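Local coordinates for protein methylocystis parvus OBBP MbnE (PDB 5ICQ) that probably binds the copper-chelating peptide methanobactin in the periplasm, as a solute-binding protein of the kind that serves peptide transporters, at residues 74-79 and 214-219; 137-142 and 204-209; 339-344 and 423-428; 445-450 and 472-477; 508-513 and 537-542. All blocks are in the same frame, centred on the assembly; numbering follows the deposited sequence.

The contacts form two pairs, with interaction 5 between them in distance. Interaction 1 and interaction 2 lie on one side, their centres about 18 Å apart, and both use the long loop between helix 193-198 and strand 227-233; along the sequence, interaction 2 falls within the span that interaction 1 brackets. Interactions 3 and 4 lie about 40 to 62 Å from that pair, centre to centre, and they touch each other where Phe-342 packs on Phe-446, so helix 336-343 rests against the sheet holding strands 442-450 and 472-477. Interaction 5, last in the chain, is about 28 Å from interaction 3, centre to centre. Such a spread is consistent with the separate lobes of a periplasmic binding protein.

Interaction 1 (74-79 and 214-219); sequences FDSLNP and SDATLA
Leu-77 and Thr-217 make the firmest bond between these two loops: Leu-77 N donates to Thr-217 O at 2.8 Å, almost in line with the carbonyl (C=O...N 174°). Packing is close in this centre, for the same oxygen also takes a CA-H...O contact from Ser-76 CA at 3.3 Å. Ser-76 suits the crossing because its hydroxyl serves both loops. With OG anti to the backbone N (chi1 -178°), it accepts from Asn-78 N at 3.2 Å, closing an ST turn, and receives a weak bond from Thr-217 N at 3.4 Å. An alanine at this position would lose that acceptor, and the turn would probably become freer to shift, with Asn-78 N and Thr-217 N both left without this mate. Leu-77 in turn places CD1 3.7 Å from both Leu-218 O and Ala-219 O.

Round this centre runs an exposed rim of Asp-75, Ala-216 and Leu-218. Leu-218 lays CD2 3.5 Å from Asp-75 O and makes a looser approach to the Phe-74 ring, while the methyl of Ala-216 comes to Asp-75 O only at 3.8 Å. The remaining side is wet: a water accepts from Asn-78 ND2 at 2.9 Å and lies within bonding distance of both Asp-215 O and Thr-217 OG1, while Asn-78 OD1 turns back to Phe-80 N. The arrangement is an ST turn joined to a second loop at about a right angle; one loop follows strand 65-71 and the other precedes strand 227-233, the two outermost strands of a mixed four-stranded sheet.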
# COMPACT_ATOMS: atom_id res chain seq x y z
N PHE A 74 8.20 12.50 -15.44
CA PHE A 74 8.70 13.06 -14.20
C PHE A 74 9.32 14.42 -14.50
O PHE A 74 9.78 14.67 -15.62
CB PHE A 74 9.74 12.14 -13.52
CG PHE A 74 11.07 12.13 -14.22
CD1 PHE A 74 11.27 11.34 -15.34
CD2 PHE A 74 12.12 12.90 -13.75
CE1 PHE A 74 12.50 11.31 -15.99
CE2 PHE A 74 13.35 12.89 -14.40
CZ PHE A 74 13.54 12.09 -15.51
N ASP A 75 9.36 15.28 -13.48
CA ASP A 75 10.04 16.57 -13.64
C ASP A 75 10.84 16.98 -12.40
O ASP A 75 11.22 18.15 -12.30
CB ASP A 75 9.03 17.67 -13.97
CG ASP A 75 7.92 17.77 -12.94
OD1 ASP A 75 8.01 17.09 -11.91
OD2 ASP A 75 6.97 18.54 -13.17
N SER A 76 11.11 16.06 -11.48
CA SER A 76 11.80 16.40 -10.25
C SER A 76 12.57 15.19 -9.74
O SER A 76 12.15 14.05 -9.96
CB SER A 76 10.82 16.87 -9.17
OG SER A 76 11.51 17.25 -7.99
N LEU A 77 13.69 15.46 -9.08
CA LEU A 77 14.45 14.41 -8.41
C LEU A 77 14.32 14.50 -6.89
O LEU A 77 15.17 13.98 -6.16
CB LEU A 77 15.92 14.48 -8.84
CG LEU A 77 16.13 14.30 -10.34
CD1 LEU A 77 17.60 14.34 -10.72
CD2 LEU A 77 15.48 13.00 -10.81
N ASN A 78 13.26 15.15 -6.40
CA ASN A 78 13.00 15.27 -4.96
C ASN A 78 11.75 14.48 -4.63
O ASN A 78 10.63 14.94 -4.90
CB ASN A 78 12.85 16.73 -4.54
CG ASN A 78 12.69 16.90 -3.03
OD1 ASN A 78 12.59 15.92 -2.29
ND2 ASN A 78 12.67 18.16 -2.57
N PRO A 79 11.88 13.28 -4.05
CA PRO A 79 10.69 12.48 -3.72
C PRO A 79 10.05 12.85 -2.39
O PRO A 79 9.07 12.21 -2.01
CB PRO A 79 11.25 11.05 -3.66
CG PRO A 79 12.68 11.22 -3.27
CD PRO A 79 13.14 12.54 -3.85
N SER A 214 11.01 23.01 -1.88
CA SER A 214 9.63 22.93 -2.35
C SER A 214 9.49 23.06 -3.86
O SER A 214 8.37 22.94 -4.37
CB SER A 214 8.79 24.01 -1.67
OG SER A 214 9.42 25.27 -1.82
N ASP A 215 10.57 23.30 -4.59
CA ASP A 215 10.53 23.43 -6.04
C ASP A 215 10.73 22.05 -6.68
O ASP A 215 11.23 21.11 -6.06
CB ASP A 215 11.62 24.41 -6.51
CG ASP A 215 11.45 24.85 -7.97
OD1 ASP A 215 10.34 24.75 -8.54
OD2 ASP A 215 12.46 25.33 -8.56
N ALA A 216 10.30 21.94 -7.94
CA ALA A 216 10.67 20.80 -8.77
C ALA A 216 12.09 21.02 -9.28
O ALA A 216 12.37 22.02 -9.94
CB ALA A 216 9.69 20.64 -9.93
N THR A 217 13.00 20.11 -8.94
CA THR A 217 14.42 20.29 -9.19
C THR A 217 14.97 19.12 -10.00
O THR A 217 14.66 17.96 -9.70
CB THR A 217 15.20 20.41 -7.87
OG1 THR A 217 14.90 19.27 -7.05
CG2 THR A 217 14.78 21.67 -7.12
N LEU A 218 15.79 19.42 -11.00
CA LEU A 218 16.48 18.38 -11.76
C LEU A 218 17.97 18.34 -11.47
O LEU A 218 18.68 17.55 -12.09
CB LEU A 218 16.25 18.58 -13.26
CG LEU A 218 14.77 18.51 -13.67
CD1 LEU A 218 14.57 19.06 -15.07
CD2 LEU A 218 14.26 17.07 -13.55
N ALA A 219 18.47 19.19 -10.57
CA ALA A 219 19.86 19.07 -10.15
C ALA A 219 20.08 17.70 -9.53
O ALA A 219 19.21 17.15 -8.86
CB ALA A 219 20.21 20.17 -9.15
O HOH W 1 13.38 20.15 -4.62

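Interaction 2 (137-142 and 204-209); sequences FSDGKP and PKHALD
Phe-137 lies with one ring face over Pro-204, whose CB stands 3.6 Å from the ring centroid and almost on the ring normal, a CH-pi contact. Phe-137 opens a type I beta turn that ends at Gly-140, and Asp-139 within it forms an Asx turn, its OD1 accepting from Lys-141 N at 3.0 Å. The contact therefore sets a tight turn, in the loop between strand 126-131 and helix 145-158, against the loop that follows helix 193-198. The residue types fit their places: a proline offers a rigid, hydrogen-rich surface to an aromatic face, and glycine takes the left-handed backbone angles at the last turn position, where a side chain would be jammed against the preceding carbonyl oxygen.

His-206 forms the polar half. Its ring is held on several sides: Lys-141 CG rides over one face at 3.9 Å from the centroid, the methyl of Ala-207 covers the opposite face, and Phe-137 CD1 comes to the edge, 3.8 Å from His-206 CE1. The Phe-137 and His-206 rings meet obliquely, their planes at 56°. The first torsion of Lys-141 sets CG over the imidazole, opposite its own backbone N (chi1 -163°); bends at chi2 and chi4 then steer the rest of the chain. Leu-222 also touches His-206 and Asp-139. Because the carboxylate holds NE2 in place while carbon lies above and below, the imidazole is probably restrained in its rotation. The His-206 NE2 proton points to the syn lone pair of Asp-139 OD2, 2.7 Å away, almost straight at 174° and in the ring plane.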
# COMPACT_ATOMS: atom_id res chain seq x y z
N PHE A 137 28.21 10.52 2.91
CA PHE A 137 27.52 10.80 1.67
C PHE A 137 28.45 10.48 0.50
O PHE A 137 29.64 10.18 0.68
CB PHE A 137 27.05 12.26 1.63
CG PHE A 137 26.06 12.60 2.71
CD1 PHE A 137 26.46 13.27 3.86
CD2 PHE A 137 24.72 12.23 2.58
CE1 PHE A 137 25.54 13.57 4.86
CE2 PHE A 137 23.81 12.52 3.58
CZ PHE A 137 24.21 13.18 4.71
N SER A 138 27.90 10.53 -0.71
CA SER A 138 28.66 10.07 -1.86
C SER A 138 29.78 11.02 -2.26
O SER A 138 30.60 10.66 -3.11
CB SER A 138 27.73 9.80 -3.05
OG SER A 138 27.24 11.00 -3.59
N ASP A 139 29.84 12.22 -1.68
CA ASP A 139 31.00 13.09 -1.85
C ASP A 139 32.07 12.83 -0.81
O ASP A 139 33.10 13.51 -0.82
CB ASP A 139 30.59 14.57 -1.83
CG ASP A 139 29.85 14.97 -0.56
OD1 ASP A 139 29.74 14.16 0.39
OD2 ASP A 139 29.37 16.13 -0.51
N GLY A 140 31.87 11.84 0.06
CA GLY A 140 32.81 11.50 1.11
C GLY A 140 32.56 12.17 2.45
O GLY A 140 33.19 11.78 3.44
N LYS A 141 31.66 13.16 2.51
CA LYS A 141 31.41 13.86 3.77
C LYS A 141 30.77 12.92 4.79
O LYS A 141 29.75 12.28 4.48
CB LYS A 141 30.50 15.07 3.55
CG LYS A 141 30.52 16.09 4.68
CD LYS A 141 31.70 17.06 4.52
CE LYS A 141 31.93 17.93 5.76
NZ LYS A 141 30.99 19.07 5.85
N PRO A 142 31.31 12.81 6.00
CA PRO A 142 30.70 11.93 7.01
C PRO A 142 29.28 12.34 7.36
O PRO A 142 28.96 13.53 7.41
CB PRO A 142 31.62 12.08 8.23
CG PRO A 142 32.94 12.50 7.65
CD PRO A 142 32.61 13.35 6.45
N PRO A 204 21.84 15.62 3.33
CA PRO A 204 23.10 16.31 3.67
C PRO A 204 22.91 17.80 3.95
O PRO A 204 22.67 18.59 3.04
CB PRO A 204 23.97 16.06 2.43
CG PRO A 204 22.96 15.99 1.29
CD PRO A 204 21.72 15.35 1.89
N LYS A 205 23.09 18.18 5.21
CA LYS A 205 23.02 19.60 5.56
C LYS A 205 23.96 20.45 4.70
O LYS A 205 23.59 21.54 4.27
CB LYS A 205 23.33 19.81 7.04
CG LYS A 205 23.19 21.29 7.43
CD LYS A 205 23.33 21.51 8.93
CE LYS A 205 22.95 22.94 9.30
NZ LYS A 205 23.19 23.18 10.76
N HIS A 206 25.17 19.95 4.44
CA HIS A 206 26.16 20.73 3.70
C HIS A 206 25.84 20.87 2.21
O HIS A 206 26.53 21.64 1.53
CB HIS A 206 27.55 20.10 3.87
CG HIS A 206 27.73 18.84 3.08
ND1 HIS A 206 27.21 17.62 3.48
CD2 HIS A 206 28.37 18.61 1.90
CE1 HIS A 206 27.52 16.70 2.58
NE2 HIS A 206 28.23 17.27 1.62
N ALA A 207 24.83 20.17 1.69
CA ALA A 207 24.64 20.13 0.25
C ALA A 207 23.19 20.27 -0.20
O ALA A 207 22.91 20.07 -1.39
CB ALA A 207 25.21 18.83 -0.32
N LEU A 208 22.25 20.57 0.69
CA LEU A 208 20.84 20.70 0.32
C LEU A 208 20.41 22.14 0.59
O LEU A 208 20.53 22.62 1.72
CB LEU A 208 19.96 19.73 1.11
CG LEU A 208 18.48 19.60 0.72
CD1 LEU A 208 17.90 18.28 1.20
CD2 LEU A 208 17.63 20.74 1.29
N ASP A 209 19.91 22.80 -0.45
CA ASP A 209 19.40 24.17 -0.35
C ASP A 209 17.97 24.10 0.17
O ASP A 209 17.06 23.66 -0.54
CB ASP A 209 19.46 24.84 -1.72
CG ASP A 209 19.05 26.31 -1.69
OD1 ASP A 209 18.34 26.73 -0.75
OD2 ASP A 209 19.43 27.04 -2.63

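Interaction 3 (339-344 and 423-428); sequences REAFGM and DLLAAA
Helix segments 339-343 and 423-427 run nearly antiparallel, at 163°, with axes 8.9 Å apart at their closest, and Ala-341 and Leu-424 are the nearest pair, their CA atoms 6.0 Å apart. Ala-341 makes that closeness possible, since its single methyl admits Leu-425 CG to 3.6 Å of its CB and also meets Leu-424 CB. This is an antiparallel helix pair joined by apolar contacts, including the methylene of Glu-340 and the end methyl of Met-344. Arg-339, pointing away from helix 415-427, and Phe-342 both touch Phe-326 of strand 322-326. Leu-424 puts its CD1 methyl between two long side chains that cross it at about right angles: Glu-340 CG lies 3.6 Å away and Met-344 CE 3.7 Å. The unbranched chain of Met-344, extended beyond CG, is what carries its end methyl that far, while the carboxylate of Glu-340 pairs with Arg-395. Leu-425 leans the other way, its CD2 meeting Phe-342 CE1 obliquely at 3.9 Å. Replacing Leu-425 by an alanine would remove CG and both methyls and probably leave a gap beside the Ala-341 methyl and the Phe-342 ring. Phe-342 also meets Phe-444 edge to face.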
# COMPACT_ATOMS: atom_id res chain seq x y z
N ARG A 339 -27.68 -1.99 2.92
CA ARG A 339 -26.38 -2.07 2.26
C ARG A 339 -25.99 -3.52 2.01
O ARG A 339 -25.49 -3.86 0.93
CB ARG A 339 -25.30 -1.36 3.09
CG ARG A 339 -25.65 0.11 3.34
CD ARG A 339 -24.48 0.93 3.89
NE ARG A 339 -24.03 0.47 5.21
CZ ARG A 339 -24.35 1.04 6.37
NH1 ARG A 339 -25.21 2.07 6.39
NH2 ARG A 339 -23.85 0.58 7.51
N GLU A 340 -26.21 -4.40 3.00
CA GLU A 340 -25.93 -5.82 2.80
C GLU A 340 -26.75 -6.39 1.66
O GLU A 340 -26.23 -7.12 0.80
CB GLU A 340 -26.18 -6.62 4.09
CG GLU A 340 -26.02 -8.13 3.84
CD GLU A 340 -26.03 -8.98 5.11
OE1 GLU A 340 -26.38 -8.47 6.19
OE2 GLU A 340 -25.67 -10.17 5.01
N ALA A 341 -28.05 -6.07 1.62
CA ALA A 341 -28.91 -6.58 0.56
C ALA A 341 -28.46 -6.11 -0.82
O ALA A 341 -28.44 -6.89 -1.78
CB ALA A 341 -30.36 -6.14 0.80
N PHE A 342 -28.11 -4.82 -0.95
CA PHE A 342 -27.64 -4.34 -2.25
C PHE A 342 -26.36 -5.04 -2.66
O PHE A 342 -26.16 -5.34 -3.84
CB PHE A 342 -27.42 -2.83 -2.22
CG PHE A 342 -28.66 -2.01 -2.43
CD1 PHE A 342 -29.91 -2.49 -2.07
CD2 PHE A 342 -28.57 -0.74 -3.01
CE1 PHE A 342 -31.05 -1.71 -2.26
CE2 PHE A 342 -29.70 0.03 -3.21
CZ PHE A 342 -30.95 -0.45 -2.83
N GLY A 343 -25.50 -5.33 -1.69
CA GLY A 343 -24.26 -6.03 -1.98
C GLY A 343 -24.48 -7.41 -2.56
O GLY A 343 -23.67 -7.89 -3.35
N MET A 344 -25.57 -8.07 -2.17
CA MET A 344 -25.89 -9.40 -2.68
C MET A 344 -26.12 -9.40 -4.18
O MET A 344 -26.04 -10.47 -4.80
CB MET A 344 -27.15 -9.94 -2.02
CG MET A 344 -27.00 -10.27 -0.56
SD MET A 344 -28.60 -10.81 0.08
CE MET A 344 -28.11 -11.14 1.77
N ASP A 423 -35.85 -10.15 1.00
CA ASP A 423 -36.22 -10.46 2.38
C ASP A 423 -35.51 -9.54 3.36
O ASP A 423 -36.12 -9.04 4.32
CB ASP A 423 -35.92 -11.93 2.72
CG ASP A 423 -36.80 -12.90 1.95
OD1 ASP A 423 -37.79 -12.46 1.31
OD2 ASP A 423 -36.51 -14.11 1.97
N LEU A 424 -34.21 -9.30 3.15
CA LEU A 424 -33.49 -8.35 3.99
C LEU A 424 -34.06 -6.95 3.87
O LEU A 424 -34.23 -6.24 4.87
CB LEU A 424 -32.00 -8.32 3.61
CG LEU A 424 -30.97 -8.90 4.56
CD1 LEU A 424 -29.58 -8.62 4.02
CD2 LEU A 424 -31.14 -8.33 5.97
N LEU A 425 -34.33 -6.51 2.63
CA LEU A 425 -34.90 -5.19 2.41
C LEU A 425 -36.24 -5.05 3.11
O LEU A 425 -36.54 -4.00 3.70
CB LEU A 425 -35.02 -4.92 0.91
CG LEU A 425 -33.65 -4.76 0.24
CD1 LEU A 425 -33.70 -4.95 -1.27
CD2 LEU A 425 -33.05 -3.38 0.62
N ALA A 426 -37.07 -6.10 3.07
CA ALA A 426 -38.36 -6.05 3.77
C ALA A 426 -38.16 -5.81 5.26
O ALA A 426 -38.89 -5.01 5.87
CB ALA A 426 -39.13 -7.35 3.51
N ALA A 427 -37.16 -6.46 5.86
CA ALA A 427 -36.83 -6.20 7.26
C ALA A 427 -36.38 -4.77 7.49
O ALA A 427 -36.61 -4.20 8.56
CB ALA A 427 -35.76 -7.19 7.73
N ALA A 428 -35.72 -4.15 6.50
CA ALA A 428 -35.35 -2.75 6.63
C ALA A 428 -36.47 -1.81 6.24
O ALA A 428 -36.24 -0.60 6.16
CB ALA A 428 -34.11 -2.45 5.78

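Interaction 4 (445-450 and 472-477); sequences SFEIMV and EVRVRL
Five backbone hydrogen bonds tie strand 445-450 to strand 472-477 in parallel register. Within these segments, Phe-446 N bonds Glu-472 O (3.0 Å), Ile-448 N bonds Arg-474 O, the shortest at 2.8 Å, and Val-450 N bonds Arg-476 O; the return bonds run from Arg-474 N and Arg-476 N to the carbonyl oxygens of Phe-446 and Ile-448. CA-H...O contacts lie between these bonds, as at Glu-447 CA and Arg-474 O.

Glu-447, Glu-472, Arg-474 and Arg-476 share one face with Ser-445 and Met-449. The guanidinium of Arg-474 lies over the backbone of the neighbouring strand, its NH2 3.4 Å from Phe-446 C, brought back there by a bend at chi3 (-90°). Glu-447 OE1 faces Arg-476 CG at 3.5 Å, and the salt bridge of Glu-447 goes instead to Arg-486. Flexible charged chains suit Glu-472 and Arg-476, which are exposed, while helix 480-489 covers the apolar Met-449.

The other face is apolar. Val-473 CG1 sits over one face of the Phe-446 ring, 4.2 Å from its centroid, while its CG2 meets Phe-446 CE1 at 3.6 Å; the same CG1 also touches Ile-448 CD1 at 3.7 Å. Farther along, Val-450 CG2 packs near Val-475 and Leu-477. Beta-branched residues, compact and stiff, fit between the sheet and helix 453-467, which lays Ala-459 on Ile-448 and Val-475, and Ala-463 on Val-473. Two adjacent parallel strands with the connecting helix packed on one face are typical of the beta-alpha-beta unit.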
# COMPACT_ATOMS: atom_id res chain seq x y z
N SER A 445 -33.90 5.15 -5.85
CA SER A 445 -32.98 5.40 -6.95
C SER A 445 -31.75 6.14 -6.45
O SER A 445 -31.81 6.88 -5.47
CB SER A 445 -33.66 6.18 -8.09
OG SER A 445 -33.78 7.54 -7.78
N PHE A 446 -30.62 5.90 -7.12
CA PHE A 446 -29.37 6.52 -6.70
C PHE A 446 -28.42 6.55 -7.88
O PHE A 446 -28.67 5.96 -8.93
CB PHE A 446 -28.75 5.81 -5.49
CG PHE A 446 -28.13 4.44 -5.78
CD1 PHE A 446 -28.92 3.30 -5.80
CD2 PHE A 446 -26.76 4.31 -5.98
CE1 PHE A 446 -28.35 2.05 -6.03
CE2 PHE A 446 -26.18 3.06 -6.23
CZ PHE A 446 -26.98 1.92 -6.24
N GLU A 447 -27.31 7.25 -7.69
CA GLU A 447 -26.33 7.45 -8.75
C GLU A 447 -24.99 6.86 -8.32
O GLU A 447 -24.56 7.07 -7.18
CB GLU A 447 -26.17 8.94 -9.04
CG GLU A 447 -25.02 9.27 -9.97
CD GLU A 447 -24.69 10.76 -9.94
OE1 GLU A 447 -25.19 11.50 -10.79
OE2 GLU A 447 -23.96 11.17 -9.03
N ILE A 448 -24.33 6.14 -9.22
CA ILE A 448 -22.93 5.73 -9.03
C ILE A 448 -22.05 6.67 -9.83
O ILE A 448 -22.13 6.71 -11.06
CB ILE A 448 -22.69 4.28 -9.49
CG1 ILE A 448 -23.61 3.30 -8.75
CG2 ILE A 448 -21.19 3.90 -9.28
CD1 ILE A 448 -23.48 1.85 -9.26
N MET A 449 -21.19 7.42 -9.15
CA MET A 449 -20.27 8.31 -9.84
C MET A 449 -19.01 7.54 -10.21
O MET A 449 -18.42 6.88 -9.36
CB MET A 449 -19.92 9.51 -8.95
CG MET A 449 -18.87 10.42 -9.54
SD MET A 449 -18.51 11.86 -8.47
CE MET A 449 -17.57 11.10 -7.14
N VAL A 450 -18.60 7.63 -11.48
CA VAL A 450 -17.42 6.91 -11.95
C VAL A 450 -16.48 7.87 -12.67
O VAL A 450 -16.87 8.94 -13.13
CB VAL A 450 -17.77 5.72 -12.87
CG1 VAL A 450 -18.59 4.66 -12.11
CG2 VAL A 450 -18.52 6.19 -14.11
N GLU A 472 -33.55 1.79 -9.24
CA GLU A 472 -33.09 2.60 -10.36
C GLU A 472 -31.69 3.12 -10.07
O GLU A 472 -31.47 3.78 -9.05
CB GLU A 472 -34.06 3.76 -10.59
CG GLU A 472 -33.58 4.78 -11.62
CD GLU A 472 -34.57 5.91 -11.80
OE1 GLU A 472 -35.75 5.63 -12.10
OE2 GLU A 472 -34.17 7.08 -11.62
N VAL A 473 -30.73 2.81 -10.94
CA VAL A 473 -29.34 3.20 -10.71
C VAL A 473 -28.85 3.98 -11.92
O VAL A 473 -28.81 3.45 -13.04
CB VAL A 473 -28.43 1.98 -10.48
CG1 VAL A 473 -27.01 2.45 -10.12
CG2 VAL A 473 -29.02 1.06 -9.38
N ARG A 474 -28.45 5.23 -11.71
CA ARG A 474 -27.86 6.03 -12.77
C ARG A 474 -26.35 6.00 -12.66
O ARG A 474 -25.80 6.30 -11.59
CB ARG A 474 -28.39 7.46 -12.69
CG ARG A 474 -29.91 7.51 -12.72
CD ARG A 474 -30.49 8.75 -12.07
NE ARG A 474 -30.76 8.58 -10.64
CZ ARG A 474 -30.26 9.36 -9.69
NH1 ARG A 474 -29.47 10.38 -10.01
NH2 ARG A 474 -30.55 9.15 -8.42
N VAL A 475 -25.67 5.65 -13.75
CA VAL A 475 -24.21 5.59 -13.77
C VAL A 475 -23.73 6.83 -14.51
O VAL A 475 -24.06 7.02 -15.69
CB VAL A 475 -23.70 4.31 -14.46
CG1 VAL A 475 -22.16 4.29 -14.55
CG2 VAL A 475 -24.20 3.08 -13.70
N ARG A 476 -22.97 7.70 -13.83
CA ARG A 476 -22.53 8.94 -14.46
C ARG A 476 -21.01 9.07 -14.41
O ARG A 476 -20.41 9.13 -13.33
CB ARG A 476 -23.19 10.17 -13.83
CG ARG A 476 -24.72 10.17 -13.97
CD ARG A 476 -25.21 9.84 -15.40
NE ARG A 476 -26.67 9.68 -15.46
CZ ARG A 476 -27.34 8.77 -16.18
NH1 ARG A 476 -26.68 7.87 -16.93
NH2 ARG A 476 -28.66 8.74 -16.12
N LEU A 477 -20.42 9.12 -15.60
CA LEU A 477 -18.99 9.34 -15.76
C LEU A 477 -18.73 10.84 -15.69
O LEU A 477 -19.31 11.60 -16.47
CB LEU A 477 -18.55 8.78 -17.11
CG LEU A 477 -17.15 9.10 -17.61
CD1 LEU A 477 -16.17 8.38 -16.75
CD2 LEU A 477 -17.00 8.67 -19.07

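Interaction 5 (508-513 and 537-542); sequences EQRMRW and MISALL
Arg-510 reaches across to helix 532-543 and presents different parts of itself to three residues there. Leu-542 CD1 lies over one face of its guanidinium, 3.3 Å from Arg-510 NH1 and set toward the rim, while Ser-539 OG comes to the edge in the plane of the group. Arg-510 NH2 gives that hydroxyl a weak bond of 3.3 Å, bent to 130°; Ser-539 OG has its stronger partner in Asp-535 O, one turn back in the same helix. The aliphatic part of Arg-510 crosses Ile-538 obliquely, CG against Ile-538 CG2 at 3.6 Å. This branch stands anti to the backbone N of Ile-538 (CG1 chi1 -69°), and the other branch carries CD1 to Gln-509 O at 3.7 Å and toward Trp-513 CB. A beta-branched isoleucine thus meets arginine and backbone with separate arms.

The two helices run antiparallel, at 170°, with their segment axes 10.4 Å apart. Tyr-557 of helix 547-563 touches both Ile-538 and Trp-513 and bonds Gln-509 OE1. Apart from one weak bond, methyl groups lie against a guanidinium, a carbonyl and aliphatic carbon, so the pair probably depends mainly on van der Waals packing, the exposed arginine covering its outer edge.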
# COMPACT_ATOMS: atom_id res chain seq x y z
N GLU A 508 -2.76 4.82 9.54
CA GLU A 508 -3.55 5.14 8.36
C GLU A 508 -4.97 4.60 8.45
O GLU A 508 -5.86 5.09 7.73
CB GLU A 508 -2.87 4.62 7.09
CG GLU A 508 -3.11 3.15 6.78
CD GLU A 508 -2.34 2.23 7.72
OE1 GLU A 508 -1.39 2.70 8.39
OE2 GLU A 508 -2.69 1.03 7.79
N GLN A 509 -5.22 3.61 9.30
CA GLN A 509 -6.59 3.12 9.45
C GLN A 509 -7.50 4.19 10.04
O GLN A 509 -8.70 4.22 9.74
CB GLN A 509 -6.63 1.87 10.34
CG GLN A 509 -5.90 0.65 9.74
CD GLN A 509 -6.37 0.30 8.34
OE1 GLN A 509 -7.57 0.13 8.09
NE2 GLN A 509 -5.43 0.20 7.41
N ARG A 510 -6.96 5.07 10.89
CA ARG A 510 -7.78 6.15 11.42
C ARG A 510 -8.26 7.09 10.32
O ARG A 510 -9.40 7.56 10.34
CB ARG A 510 -7.01 6.94 12.49
CG ARG A 510 -6.74 6.15 13.74
CD ARG A 510 -6.76 7.06 14.96
NE ARG A 510 -7.07 6.32 16.18
CZ ARG A 510 -6.21 6.11 17.17
NH1 ARG A 510 -4.98 6.60 17.09
NH2 ARG A 510 -6.58 5.42 18.24
N MET A 511 -7.39 7.39 9.36
CA MET A 511 -7.79 8.30 8.30
C MET A 511 -8.93 7.70 7.48
O MET A 511 -9.84 8.42 7.06
CB MET A 511 -6.60 8.63 7.39
CG MET A 511 -5.32 8.91 8.16
SD MET A 511 -3.94 9.39 7.09
CE MET A 511 -3.74 7.97 6.03
N ARG A 512 -8.88 6.39 7.25
CA ARG A 512 -9.86 5.73 6.38
C ARG A 512 -11.18 5.42 7.07
O ARG A 512 -12.20 5.30 6.39
CB ARG A 512 -9.29 4.41 5.86
CG ARG A 512 -8.00 4.51 5.09
CD ARG A 512 -7.41 3.12 4.94
NE ARG A 512 -6.17 3.12 4.16
CZ ARG A 512 -5.57 2.01 3.72
NH1 ARG A 512 -6.09 0.82 3.98
NH2 ARG A 512 -4.45 2.10 3.01
N TRP A 513 -11.18 5.19 8.39
CA TRP A 513 -12.35 4.60 9.03
C TRP A 513 -12.79 5.23 10.35
O TRP A 513 -13.83 4.82 10.86
CB TRP A 513 -12.13 3.09 9.26
CG TRP A 513 -12.04 2.32 7.97
CD1 TRP A 513 -10.92 1.77 7.40
CD2 TRP A 513 -13.13 2.05 7.06
NE1 TRP A 513 -11.25 1.18 6.19
CE2 TRP A 513 -12.60 1.33 5.97
CE3 TRP A 513 -14.50 2.35 7.08
CZ2 TRP A 513 -13.40 0.91 4.90
CZ3 TRP A 513 -15.29 1.92 6.02
CH2 TRP A 513 -14.73 1.22 4.94
N MET A 537 -11.60 -0.88 17.94
CA MET A 537 -10.69 -1.88 17.38
C MET A 537 -9.45 -1.25 16.76
O MET A 537 -8.38 -1.87 16.80
CB MET A 537 -11.39 -2.78 16.37
CG MET A 537 -12.48 -3.63 16.97
SD MET A 537 -11.91 -4.70 18.34
CE MET A 537 -10.28 -5.32 17.92
N ILE A 538 -9.56 -0.05 16.20
CA ILE A 538 -8.35 0.64 15.75
C ILE A 538 -7.43 0.90 16.93
O ILE A 538 -6.22 0.66 16.87
CB ILE A 538 -8.72 1.93 15.00
CG1 ILE A 538 -9.39 1.59 13.67
CG2 ILE A 538 -7.46 2.78 14.76
CD1 ILE A 538 -9.95 2.80 12.94
N SER A 539 -8.00 1.38 18.04
CA SER A 539 -7.19 1.58 19.24
C SER A 539 -6.54 0.28 19.68
O SER A 539 -5.37 0.27 20.09
CB SER A 539 -8.03 2.16 20.38
OG SER A 539 -8.57 3.41 20.01
N ALA A 540 -7.26 -0.84 19.56
CA ALA A 540 -6.72 -2.11 20.03
C ALA A 540 -5.60 -2.61 19.13
O ALA A 540 -4.60 -3.15 19.62
CB ALA A 540 -7.83 -3.16 20.11
N LEU A 541 -5.73 -2.45 17.81
CA LEU A 541 -4.63 -2.88 16.96
C LEU A 541 -3.44 -1.93 17.07
O LEU A 541 -2.30 -2.35 16.87
CB LEU A 541 -5.09 -3.02 15.50
CG LEU A 541 -5.35 -1.77 14.66
CD1 LEU A 541 -4.08 -1.29 13.96
CD2 LEU A 541 -6.46 -2.05 13.63
N LEU A 542 -3.68 -0.66 17.41
CA LEU A 542 -2.56 0.27 17.55
C LEU A 542 -1.79 0.06 18.85
O LEU A 542 -0.60 0.42 18.92
CB LEU A 542 -3.06 1.72 17.50
CG LEU A 542 -3.52 2.16 16.11
CD1 LEU A 542 -4.06 3.57 16.18
CD2 LEU A 542 -2.37 2.05 15.11